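Local atomic coordinates of enoyl-CoA hydratase/isomerase (Mycobacterium abscessus, PDB entry 3QXZ), a protein that probably catalyses the hydration or double-bond isomerisation of enoyl-coenzyme A thioesters as a member of the enoyl-CoA hydratase/isomerase family. Residues R173-E176 and R182-P185; I122-E127 and G191-M196; A103-H108 and T115-A120. All coordinates share one frame; numbering follows the deposited sequence.

Contact 1: R173-E176 and R182-P185; sequences RAVE and RCLP. With K (potassium ion), chain E.
Helix 171-177 and, after a short loop, strand 182-184, the outermost strand within this chain of the mixed sheet, meet where V175 touches R182 and C183. Methyl CG2 of V175 sits over one face of the peptide joining them, 3.5 Å from R182 C and 3.5 Å from C183 N. V175 CG1 lies anti to the backbone N (chi1 174°), which leaves CG2 anti to the carbonyl carbon and facing the peptide. C183 closes on the same methyl through both side-chain atoms: its CB and SG each lie 3.9 Å from V175 CG2. SG sits between the backbone N and the carbonyl carbon (chi1 62°), which swings it back to the helix, where Q172 and A171 also touch the cysteine. R182 turns its CB away, and its guanidinium carries CD2 of L184 3.5 Å above one face, toward the rim. One residue beyond V175, the chain switches from apolar packing to metal binding. The carbonyl O of E176 lies 2.9 Å from the potassium ion, whose other ligands are three waters and two more E176 O atoms: the same carbonyl of all three subunits binds this one ion, as at a metal site on a trimer's threefold axis.

Contact 2: I122-E127 and G191-M196; sequences IRILAE and GAALRM
CD1 of I124 stands over one face of the backbone peptide that joins A192 to A193, almost straight above A193 N at 3.7 Å and 4.0 Å from A192 C. The other flat group, the guanidinium of R195, lies on its own helix instead: G191 O is 3.4 Å above one face, displaced toward the rim. Both alanine methyls also touch the end of the isoleucine, A192 CB at 4.0 Å from I124 CD1 and A193 CB at 4.1 Å from that same atom. Strand 122-126, which lies between strands 101-105 and 182-184 in the mixed sheet of the crotonase fold, thus turns I122 and I124 to helix 186-203. The two short segments run nearly antiparallel, at 158°, with axes 9.3 Å apart, a spacing consistent with a helix packed on a sheet, and A192 and A193 face I124 across it. Further along, M196 crosses I122 obliquely: its SD is 3.8 Å from I122 CG2 and 3.9 Å from I122 CD1, so the sulfur touches both branches. The methionine extends from the helix with CG anti to its backbone N (chi1 -176°), then bends at chi3 (-73°). From the third subunit, E161 packs on I122 and T165 on M196.

Contact 3: A103-H108 and T115-A120; sequences AAVNGH and TLALHA
A103 starts the contact, its CB directed at the second segment and meeting A120 methyl to methyl, with 3.7 Å between A103 CB and A120 CB. The A120 methyl also approaches the strand backbone, lying 3.7 Å from A103 N, which fits the nearest CA pairing of the two segments, A103 with A120 at 5.9 Å. A103 CB has a second, looser neighbour in the carbonyl A117 O at 4.2 Å. A104 belongs to the other side of the strand, where its methyl packs on V189, L190 and A193 of helix 186-203. V105 turns back to the second segment: CG2 touches A117 CB at 4.2 Å. This branch is available because CG1 takes the place anti to the backbone N (chi1 -175°), leaving CG2 anti to the carbonyl carbon. V105 is also the centre of an inverse gamma turn, where the strand gives way to the loop. The side chain of N106 fixes that loop to the neighbouring strand region, OD1 accepting from G59 N and ND2 donating to A63 O. On the opposing side, A117 and A120 are the first and last residues of a type I beta turn, closed by A120 N to A117 O at 3.1 Å. Both carbonyls, A117 O and A120 O, receive NH1 of R123, which ties the turn to the next strand. Strand 101-105, the loop and short strand 108-110, helix 112-117 and the turn are thus folded back on the first strand through alanine methyls and one valine branch. This is a part of the crotonase fold, in which, in relatives, the start of the corresponding helix helps form the oxyanion hole.

Contacts 2 and 3 are buried, whereas contact 1 lies at the surface: its centre is about 16 Å from the centre of the chain, against about 12 and 7 Å for the centres of contacts 2 and 3. All three reach one mixed sheet. Strand 122-126 of contact 2 is the middle partner, linked by probable hydrogen bonds from I122 O to A103 N (2.9 Å) of contact 3 and from L125 N to R182 O (2.9 Å) of contact 1. Chemistry follows position: contact 3 uses mainly alanine methyls, contact 2 adds isoleucine and methionine at a subunit boundary, and contact 1 combines a small apolar patch with a backbone carbonyl that binds a potassium ion shared by the three subunits.

Contact 1: R173-E176 and R182-P185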
ATOM      1  N   ARG A 173      -0.849  14.209  -7.989  1.00 11.20           N
ATOM      2  CA  ARG A 173       0.001  13.376  -7.158  0.50 10.59           C
ATOM      3  C   ARG A 173      -0.828  12.471  -6.237  1.00 10.60           C
ATOM      4  O   ARG A 173      -0.435  11.330  -5.997  1.00 10.28           O
ATOM      5  CB  ARG A 173       1.016  14.192  -6.367  0.50 10.72           C
ATOM      6  CG  ARG A 173       2.110  13.319  -5.790  0.50 10.98           C
ATOM      7  CD  ARG A 173       2.996  14.074  -4.839  0.50 12.00           C
ATOM      8  NE  ARG A 173       3.957  13.143  -4.273  0.50  9.07           N
ATOM      9  CZ  ARG A 173       4.697  13.401  -3.203  0.50  9.27           C
ATOM     10  NH1 ARG A 173       4.561  14.569  -2.569  0.50  7.33           N
ATOM     11  NH2 ARG A 173       5.556  12.479  -2.770  0.50  9.21           N
ATOM     12  N   ALA A 174      -1.981  12.955  -5.775  1.00 10.19           N
ATOM     13  CA  ALA A 174      -2.873  12.120  -4.971  1.00  9.86           C
ATOM     14  C   ALA A 174      -3.328  10.888  -5.749  1.00  9.01           C
ATOM     15  O   ALA A 174      -3.397   9.781  -5.193  1.00  9.48           O
ATOM     16  CB  ALA A 174      -4.049  12.937  -4.488  1.00  9.44           C
ATOM     17  N   VAL A 175      -3.636  11.047  -7.037  1.00  9.02           N
ATOM     18  CA  VAL A 175      -4.011   9.896  -7.849  1.00  9.49           C
ATOM     19  C   VAL A 175      -2.813   8.991  -8.100  1.00  9.81           C
ATOM     20  O   VAL A 175      -2.921   7.773  -7.962  1.00 10.49           O
ATOM     21  CB  VAL A 175      -4.632  10.334  -9.201  1.00  9.40           C
ATOM     22  CG1 VAL A 175      -4.893   9.139 -10.091  1.00 11.15           C
ATOM     23  CG2 VAL A 175      -5.905  11.123  -8.971  1.00 11.41           C
ATOM     24  N   GLU A 176      -1.666   9.576  -8.452  1.00 10.14           N
ATOM     25  CA  GLU A 176      -0.456   8.789  -8.755  1.00 10.53           C
ATOM     26  C   GLU A 176      -0.037   7.903  -7.585  1.00 11.05           C
ATOM     27  O   GLU A 176       0.427   6.787  -7.780  1.00 13.12           O
ATOM     28  CB  GLU A 176       0.716   9.703  -9.133  1.00 12.15           C
ATOM     29  CG  GLU A 176       0.522  10.392 -10.485  1.00 15.05           C
ATOM     30  CD  GLU A 176       1.479  11.540 -10.706  1.00 19.22           C
ATOM     31  OE1 GLU A 176       2.226  11.884  -9.758  1.00 21.55           O
ATOM     32  OE2 GLU A 176       1.471  12.103 -11.835  1.00 22.53           O
ATOM     33  N   ARG A 182      -9.340   9.455  -8.638  1.00  9.61           N
ATOM     34  CA  ARG A 182      -9.432  10.217  -9.879  1.00 10.21           C
ATOM     35  C   ARG A 182      -9.272  11.690  -9.560  1.00 10.18           C
ATOM     36  O   ARG A 182      -9.620  12.142  -8.454  1.00  9.68           O
ATOM     37  CB  ARG A 182     -10.807   9.970 -10.543  1.00 11.88           C
ATOM     38  CG  ARG A 182     -10.941  10.531 -11.971  1.00 13.56           C
ATOM     39  CD  ARG A 182     -12.276  10.177 -12.576  1.00 18.98           C
ATOM     40  NE  ARG A 182     -12.274  10.508 -13.998  1.00 22.96           N
ATOM     41  CZ  ARG A 182     -13.353  10.483 -14.776  1.00 24.79           C
ATOM     42  NH1 ARG A 182     -14.534  10.142 -14.268  1.00 24.72           N
ATOM     43  NH2 ARG A 182     -13.247  10.809 -16.064  1.00 25.30           N
ATOM     44  N   CYS A 183      -8.756  12.439 -10.533  1.00 10.26           N
ATOM     45  CA  CYS A 183      -8.801  13.886 -10.444  1.00 12.58           C
ATOM     46  C   CYS A 183      -9.440  14.488 -11.695  1.00 12.07           C
ATOM     47  O   CYS A 183      -9.335  13.923 -12.793  1.00 12.74           O
ATOM     48  CB  CYS A 183      -7.427  14.490 -10.155  1.00 13.48           C
ATOM     49  SG  CYS A 183      -6.200  14.200 -11.378  1.00 18.94           S
ATOM     50  N   LEU A 184     -10.155  15.578 -11.479  1.00 11.97           N
ATOM     51  CA  LEU A 184     -10.935  16.244 -12.530  1.00 13.10           C
ATOM     52  C   LEU A 184     -10.952  17.728 -12.273  1.00 13.77           C
ATOM     53  O   LEU A 184     -10.690  18.173 -11.158  1.00 13.04           O
ATOM     54  CB  LEU A 184     -12.388  15.743 -12.516  1.00 13.18           C
ATOM     55  CG  LEU A 184     -12.623  14.322 -13.005  1.00 14.41           C
ATOM     56  CD1 LEU A 184     -14.032  13.878 -12.658  1.00 16.30           C
ATOM     57  CD2 LEU A 184     -12.372  14.223 -14.516  1.00 16.13           C
ATOM     58  N   PRO A 185     -11.300  18.519 -13.300  1.00 14.57           N
ATOM     59  CA  PRO A 185     -11.567  19.923 -13.032  1.00 14.72           C
ATOM     60  C   PRO A 185     -12.634  20.032 -11.948  1.00 14.40           C
ATOM     61  O   PRO A 185     -13.568  19.210 -11.902  1.00 14.35           O
ATOM     62  CB  PRO A 185     -12.108  20.437 -14.371  1.00 15.55           C
ATOM     63  CG  PRO A 185     -11.455  19.550 -15.376  1.00 15.04           C
ATOM     64  CD  PRO A 185     -11.454  18.182 -14.730  1.00 15.20           C
TER
HETATM   65  K     K E 263       1.499   4.120  -7.589  1.00 19.71           K
HETATM   66  O   HOH W   1       3.092   5.538  -5.796  1.00 23.21           O
HETATM   67  O   HOH W   2       2.330   1.452  -8.102  1.00 18.69           O
HETATM   68  O   HOH W   3      -1.267   4.332  -7.128  1.00 24.59           O

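Contact 2: I122-E127 and G191-M196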
ATOM      1  N   ILE A 122     -13.761   6.066  -1.426  1.00  7.79           N
ATOM      2  CA  ILE A 122     -13.365   6.525  -2.757  1.00  8.08           C
ATOM      3  C   ILE A 122     -13.272   8.052  -2.701  1.00  7.75           C
ATOM      4  O   ILE A 122     -14.116   8.709  -2.074  1.00  8.07           O
ATOM      5  CB  ILE A 122     -14.422   6.076  -3.789  1.00  8.17           C
ATOM      6  CG1 ILE A 122     -14.475   4.535  -3.871  1.00 10.42           C
ATOM      7  CG2 ILE A 122     -14.191   6.743  -5.186  1.00  9.40           C
ATOM      8  CD1 ILE A 122     -15.797   3.954  -4.482  1.00 11.25           C
ATOM      9  N   ARG A 123     -12.235   8.613  -3.319  1.00  7.87           N
ATOM     10  CA  ARG A 123     -12.048  10.070  -3.404  1.00  7.80           C
ATOM     11  C   ARG A 123     -11.854  10.503  -4.849  1.00  8.09           C
ATOM     12  O   ARG A 123     -11.049   9.930  -5.582  1.00  8.09           O
ATOM     13  CB  ARG A 123     -10.825  10.523  -2.589  1.00  7.37           C
ATOM     14  CG  ARG A 123     -11.126  10.767  -1.115  1.00  8.16           C
ATOM     15  CD  ARG A 123      -9.856  10.859  -0.236  1.00  7.69           C
ATOM     16  NE  ARG A 123      -9.131   9.589  -0.270  1.00  7.26           N
ATOM     17  CZ  ARG A 123      -9.546   8.477   0.316  1.00  6.25           C
ATOM     18  NH1 ARG A 123     -10.637   8.459   1.088  1.00  6.87           N
ATOM     19  NH2 ARG A 123      -8.874   7.367   0.096  1.00  7.95           N
ATOM     20  N   ILE A 124     -12.588  11.549  -5.221  1.00  8.44           N
ATOM     21  CA  ILE A 124     -12.368  12.232  -6.494  1.00  9.53           C
ATOM     22  C   ILE A 124     -11.976  13.652  -6.122  1.00  9.27           C
ATOM     23  O   ILE A 124     -12.718  14.326  -5.379  1.00  9.64           O
ATOM     24  CB  ILE A 124     -13.642  12.212  -7.361  1.00 10.01           C
ATOM     25  CG1 ILE A 124     -14.054  10.758  -7.664  1.00 11.03           C
ATOM     26  CG2 ILE A 124     -13.411  12.999  -8.678  1.00 11.73           C
ATOM     27  CD1 ILE A 124     -15.396  10.673  -8.429  1.00 14.51           C
ATOM     28  N   LEU A 125     -10.805  14.091  -6.600  1.00  9.32           N
ATOM     29  CA  LEU A 125     -10.253  15.410  -6.227  1.00 10.15           C
ATOM     30  C   LEU A 125     -10.228  16.405  -7.380  1.00 10.80           C
ATOM     31  O   LEU A 125      -9.968  16.046  -8.528  1.00 11.18           O
ATOM     32  CB  LEU A 125      -8.832  15.274  -5.629  1.00 10.50           C
ATOM     33  CG  LEU A 125      -8.708  15.073  -4.117  1.00  9.48           C
ATOM     34  CD1 LEU A 125      -9.392  13.798  -3.632  1.00  9.51           C
ATOM     35  CD2 LEU A 125      -7.217  15.046  -3.713  1.00 11.16           C
ATOM     36  N   ALA A 126     -10.462  17.658  -7.025  1.00 10.64           N
ATOM     37  CA  ALA A 126     -10.392  18.783  -7.963  1.00 11.57           C
ATOM     38  C   ALA A 126      -8.933  19.103  -8.289  1.00 11.89           C
ATOM     39  O   ALA A 126      -8.117  19.324  -7.381  1.00 11.73           O
ATOM     40  CB  ALA A 126     -11.054  19.991  -7.343  1.00 11.42           C
ATOM     41  N   GLU A 127      -8.625  19.212  -9.586  1.00 12.97           N
ATOM     42  CA  GLU A 127      -7.271  19.586 -10.019  1.00 14.74           C
ATOM     43  C   GLU A 127      -6.780  20.933  -9.477  1.00 15.29           C
ATOM     44  O   GLU A 127      -5.579  21.116  -9.241  1.00 16.83           O
ATOM     45  CB  GLU A 127      -7.174  19.534 -11.553  1.00 16.57           C
ATOM     46  CG  GLU A 127      -7.142  18.095 -12.065  1.00 19.48           C
ATOM     47  CD  GLU A 127      -7.500  17.969 -13.545  1.00 25.37           C
ATOM     48  OE1 GLU A 127      -7.687  19.004 -14.219  1.00 27.45           O
ATOM     49  OE2 GLU A 127      -7.596  16.821 -14.031  1.00 30.29           O
ATOM     50  N   GLY A 191     -20.381  15.828 -10.097  1.00 13.94           N
ATOM     51  CA  GLY A 191     -21.111  15.065 -11.103  1.00 14.01           C
ATOM     52  C   GLY A 191     -20.526  13.677 -11.312  1.00 13.25           C
ATOM     53  O   GLY A 191     -21.267  12.709 -11.475  1.00 13.76           O
ATOM     54  N   ALA A 192     -19.195  13.567 -11.314  1.00 12.77           N
ATOM     55  CA  ALA A 192     -18.569  12.253 -11.461  1.00 12.77           C
ATOM     56  C   ALA A 192     -18.869  11.366 -10.251  1.00 11.66           C
ATOM     57  O   ALA A 192     -19.157  10.178 -10.396  1.00 11.80           O
ATOM     58  CB  ALA A 192     -17.058  12.381 -11.665  1.00 12.83           C
ATOM     59  N   ALA A 193     -18.813  11.943  -9.055  1.00 11.80           N
ATOM     60  CA  ALA A 193     -19.126  11.196  -7.842  1.00 11.58           C
ATOM     61  C   ALA A 193     -20.583  10.696  -7.858  1.00 11.65           C
ATOM     62  O   ALA A 193     -20.869   9.546  -7.495  1.00 11.19           O
ATOM     63  CB  ALA A 193     -18.844  12.044  -6.609  1.00 12.18           C
ATOM     64  N   LEU A 194     -21.497  11.552  -8.308  1.00 11.57           N
ATOM     65  CA  LEU A 194     -22.919  11.191  -8.403  1.00 12.26           C
ATOM     66  C   LEU A 194     -23.168  10.095  -9.444  1.00 11.80           C
ATOM     67  O   LEU A 194     -23.964   9.178  -9.200  1.00 12.74           O
ATOM     68  CB  LEU A 194     -23.805  12.429  -8.664  1.00 13.26           C
ATOM     69  CG  LEU A 194     -23.854  13.425  -7.507  1.00 14.52           C
ATOM     70  CD1 LEU A 194     -24.536  14.716  -7.905  1.00 16.81           C
ATOM     71  CD2 LEU A 194     -24.534  12.830  -6.305  1.00 18.63           C
ATOM     72  N   ARG A 195     -22.482  10.150 -10.585  1.00 12.32           N
ATOM     73  CA  ARG A 195     -22.637   9.079 -11.578  1.00 13.12           C
ATOM     74  C   ARG A 195     -22.180   7.742 -10.990  1.00 12.64           C
ATOM     75  O   ARG A 195     -22.831   6.700 -11.191  1.00 12.66           O
ATOM     76  CB  ARG A 195     -21.877   9.394 -12.872  1.00 14.06           C
ATOM     77  CG  ARG A 195     -22.606  10.427 -13.768  1.00 17.61           C
ATOM     78  CD  ARG A 195     -21.973  10.574 -15.161  1.00 22.46           C
ATOM     79  NE  ARG A 195     -20.566  10.988 -15.113  1.00 24.15           N
ATOM     80  CZ  ARG A 195     -20.145  12.244 -14.960  1.00 24.86           C
ATOM     81  NH1 ARG A 195     -21.016  13.241 -14.847  1.00 26.21           N
ATOM     82  NH2 ARG A 195     -18.844  12.498 -14.924  1.00 24.61           N
ATOM     83  N   MET A 196     -21.063   7.766 -10.256  1.00 11.99           N
ATOM     84  CA  MET A 196     -20.566   6.558  -9.618  1.00 11.35           C
ATOM     85  C   MET A 196     -21.540   6.060  -8.549  1.00 10.22           C
ATOM     86  O   MET A 196     -21.813   4.863  -8.467  1.00 10.71           O
ATOM     87  CB  MET A 196     -19.187   6.835  -9.025  1.00 11.12           C
ATOM     88  CG  MET A 196     -18.525   5.599  -8.416  1.00 10.49           C
ATOM     89  SD  MET A 196     -16.929   5.954  -7.678  1.00 14.19           S
ATOM     90  CE  MET A 196     -15.919   6.181  -9.128  1.00 16.01           C
TER

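Contact 3: A103-H108 and T115-A120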
ATOM      1  N   ALA A 103     -16.142  10.593  -1.319  1.00  9.00           N
ATOM      2  CA  ALA A 103     -15.823  12.000  -1.068  1.00  8.87           C
ATOM      3  C   ALA A 103     -15.577  12.694  -2.391  1.00  8.82           C
ATOM      4  O   ALA A 103     -14.606  12.372  -3.128  1.00  9.47           O
ATOM      5  CB  ALA A 103     -14.629  12.124  -0.126  1.00  8.92           C
ATOM      6  N   ALA A 104     -16.493  13.601  -2.718  1.00  9.41           N
ATOM      7  CA  ALA A 104     -16.375  14.460  -3.893  1.00  9.89           C
ATOM      8  C   ALA A 104     -15.648  15.718  -3.435  1.00  9.81           C
ATOM      9  O   ALA A 104     -16.263  16.691  -2.970  1.00 10.46           O
ATOM     10  CB  ALA A 104     -17.777  14.777  -4.462  1.00 11.58           C
ATOM     11  N   VAL A 105     -14.317  15.634  -3.486  1.00  9.92           N
ATOM     12  CA  VAL A 105     -13.442  16.679  -2.953  1.00 10.30           C
ATOM     13  C   VAL A 105     -13.295  17.751  -4.033  1.00 10.95           C
ATOM     14  O   VAL A 105     -12.389  17.729  -4.868  1.00 10.16           O
ATOM     15  CB  VAL A 105     -12.094  16.103  -2.468  1.00  9.24           C
ATOM     16  CG1 VAL A 105     -11.269  17.176  -1.821  1.00  9.85           C
ATOM     17  CG2 VAL A 105     -12.332  14.959  -1.458  1.00 10.10           C
ATOM     18  N   ASN A 106     -14.264  18.662  -4.024  1.00 10.97           N
ATOM     19  CA  ASN A 106     -14.462  19.642  -5.095  1.00 11.76           C
ATOM     20  C   ASN A 106     -13.512  20.828  -5.058  1.00 12.76           C
ATOM     21  O   ASN A 106     -13.568  21.695  -5.925  1.00 13.01           O
ATOM     22  CB  ASN A 106     -15.901  20.161  -5.046  1.00 12.28           C
ATOM     23  CG  ASN A 106     -16.241  20.726  -3.700  1.00 12.98           C
ATOM     24  OD1 ASN A 106     -16.333  19.987  -2.721  1.00 12.82           O
ATOM     25  ND2 ASN A 106     -16.372  22.072  -3.607  1.00 13.34           N
ATOM     26  N   GLY A 107     -12.665  20.892  -4.036  1.00 12.02           N
ATOM     27  CA  GLY A 107     -11.710  21.983  -3.887  1.00 12.31           C
ATOM     28  C   GLY A 107     -10.895  21.775  -2.629  1.00 12.19           C
ATOM     29  O   GLY A 107     -10.800  20.645  -2.130  1.00 11.85           O
ATOM     30  N   HIS A 108     -10.321  22.850  -2.097  1.00 11.48           N
ATOM     31  CA  HIS A 108      -9.334  22.759  -1.007  1.00 11.47           C
ATOM     32  C   HIS A 108      -9.769  21.846   0.106  1.00 11.16           C
ATOM     33  O   HIS A 108     -10.902  21.930   0.587  1.00 11.69           O
ATOM     34  CB  HIS A 108      -9.067  24.140  -0.404  1.00 12.62           C
ATOM     35  CG  HIS A 108      -8.797  25.196  -1.426  1.00 14.85           C
ATOM     36  ND1 HIS A 108      -7.913  25.015  -2.463  1.00 15.08           N
ATOM     37  CD2 HIS A 108      -9.303  26.446  -1.570  1.00 19.60           C
ATOM     38  CE1 HIS A 108      -7.861  26.118  -3.193  1.00 16.72           C
ATOM     39  NE2 HIS A 108      -8.700  26.998  -2.673  1.00 19.04           N
ATOM     40  N   THR A 115      -8.019  14.902   6.424  1.00  7.59           N
ATOM     41  CA  THR A 115      -8.007  13.618   7.158  1.00  8.07           C
ATOM     42  C   THR A 115      -9.406  13.007   7.273  1.00  8.38           C
ATOM     43  O   THR A 115      -9.523  11.789   7.199  1.00  8.20           O
ATOM     44  CB  THR A 115      -7.298  13.706   8.515  1.00  7.70           C
ATOM     45  OG1 THR A 115      -8.062  14.568   9.360  1.00  8.29           O
ATOM     46  CG2 THR A 115      -5.874  14.251   8.376  1.00  8.92           C
ATOM     47  N   LEU A 116     -10.452  13.831   7.378  1.00  8.44           N
ATOM     48  CA  LEU A 116     -11.821  13.299   7.294  1.00  9.00           C
ATOM     49  C   LEU A 116     -12.156  12.766   5.902  1.00  8.31           C
ATOM     50  O   LEU A 116     -12.901  11.781   5.777  1.00  8.66           O
ATOM     51  CB  LEU A 116     -12.876  14.312   7.729  1.00 10.25           C
ATOM     52  CG  LEU A 116     -12.823  14.568   9.215  1.00 13.06           C
ATOM     53  CD1 LEU A 116     -13.737  15.707   9.518  1.00 15.99           C
ATOM     54  CD2 LEU A 116     -13.174  13.343  10.065  1.00 14.39           C
ATOM     55  N   ALA A 117     -11.646  13.399   4.853  1.00  7.61           N
ATOM     56  CA  ALA A 117     -11.864  12.870   3.500  1.00  7.74           C
ATOM     57  C   ALA A 117     -11.220  11.502   3.326  1.00  7.63           C
ATOM     58  O   ALA A 117     -11.740  10.654   2.570  1.00  7.84           O
ATOM     59  CB  ALA A 117     -11.349  13.844   2.457  1.00  8.74           C
ATOM     60  N   LEU A 118     -10.118  11.270   4.049  1.00  7.06           N
ATOM     61  CA  LEU A 118      -9.445   9.965   3.991  1.00  7.06           C
ATOM     62  C   LEU A 118     -10.282   8.836   4.591  1.00  7.64           C
ATOM     63  O   LEU A 118      -9.929   7.675   4.420  1.00  8.31           O
ATOM     64  CB  LEU A 118      -8.075  10.009   4.660  1.00  7.20           C
ATOM     65  CG  LEU A 118      -7.040  10.959   4.069  1.00  7.72           C
ATOM     66  CD1 LEU A 118      -5.746  10.826   4.883  1.00  8.50           C
ATOM     67  CD2 LEU A 118      -6.770  10.728   2.562  1.00  8.29           C
ATOM     68  N   HIS A 119     -11.389   9.142   5.285  1.00  7.13           N
ATOM     69  CA  HIS A 119     -12.243   8.062   5.806  1.00  7.41           C
ATOM     70  C   HIS A 119     -13.092   7.443   4.710  1.00  7.04           C
ATOM     71  O   HIS A 119     -13.590   6.325   4.890  1.00  7.91           O
ATOM     72  CB  HIS A 119     -13.191   8.569   6.885  1.00  7.67           C
ATOM     73  CG  HIS A 119     -12.518   8.991   8.145  1.00  7.44           C
ATOM     74  ND1 HIS A 119     -13.233   9.439   9.228  1.00 11.13           N
ATOM     75  CD2 HIS A 119     -11.213   9.030   8.497  1.00  9.24           C
ATOM     76  CE1 HIS A 119     -12.392   9.733  10.208  1.00 10.37           C
ATOM     77  NE2 HIS A 119     -11.163   9.502   9.788  1.00 10.71           N
ATOM     78  N   ALA A 120     -13.321   8.168   3.613  1.00  7.12           N
ATOM     79  CA  ALA A 120     -14.209   7.685   2.554  1.00  7.23           C
ATOM     80  C   ALA A 120     -13.594   6.492   1.812  1.00  6.67           C
ATOM     81  O   ALA A 120     -12.366   6.316   1.777  1.00  6.97           O
ATOM     82  CB  ALA A 120     -14.538   8.808   1.557  1.00  8.02           C
TER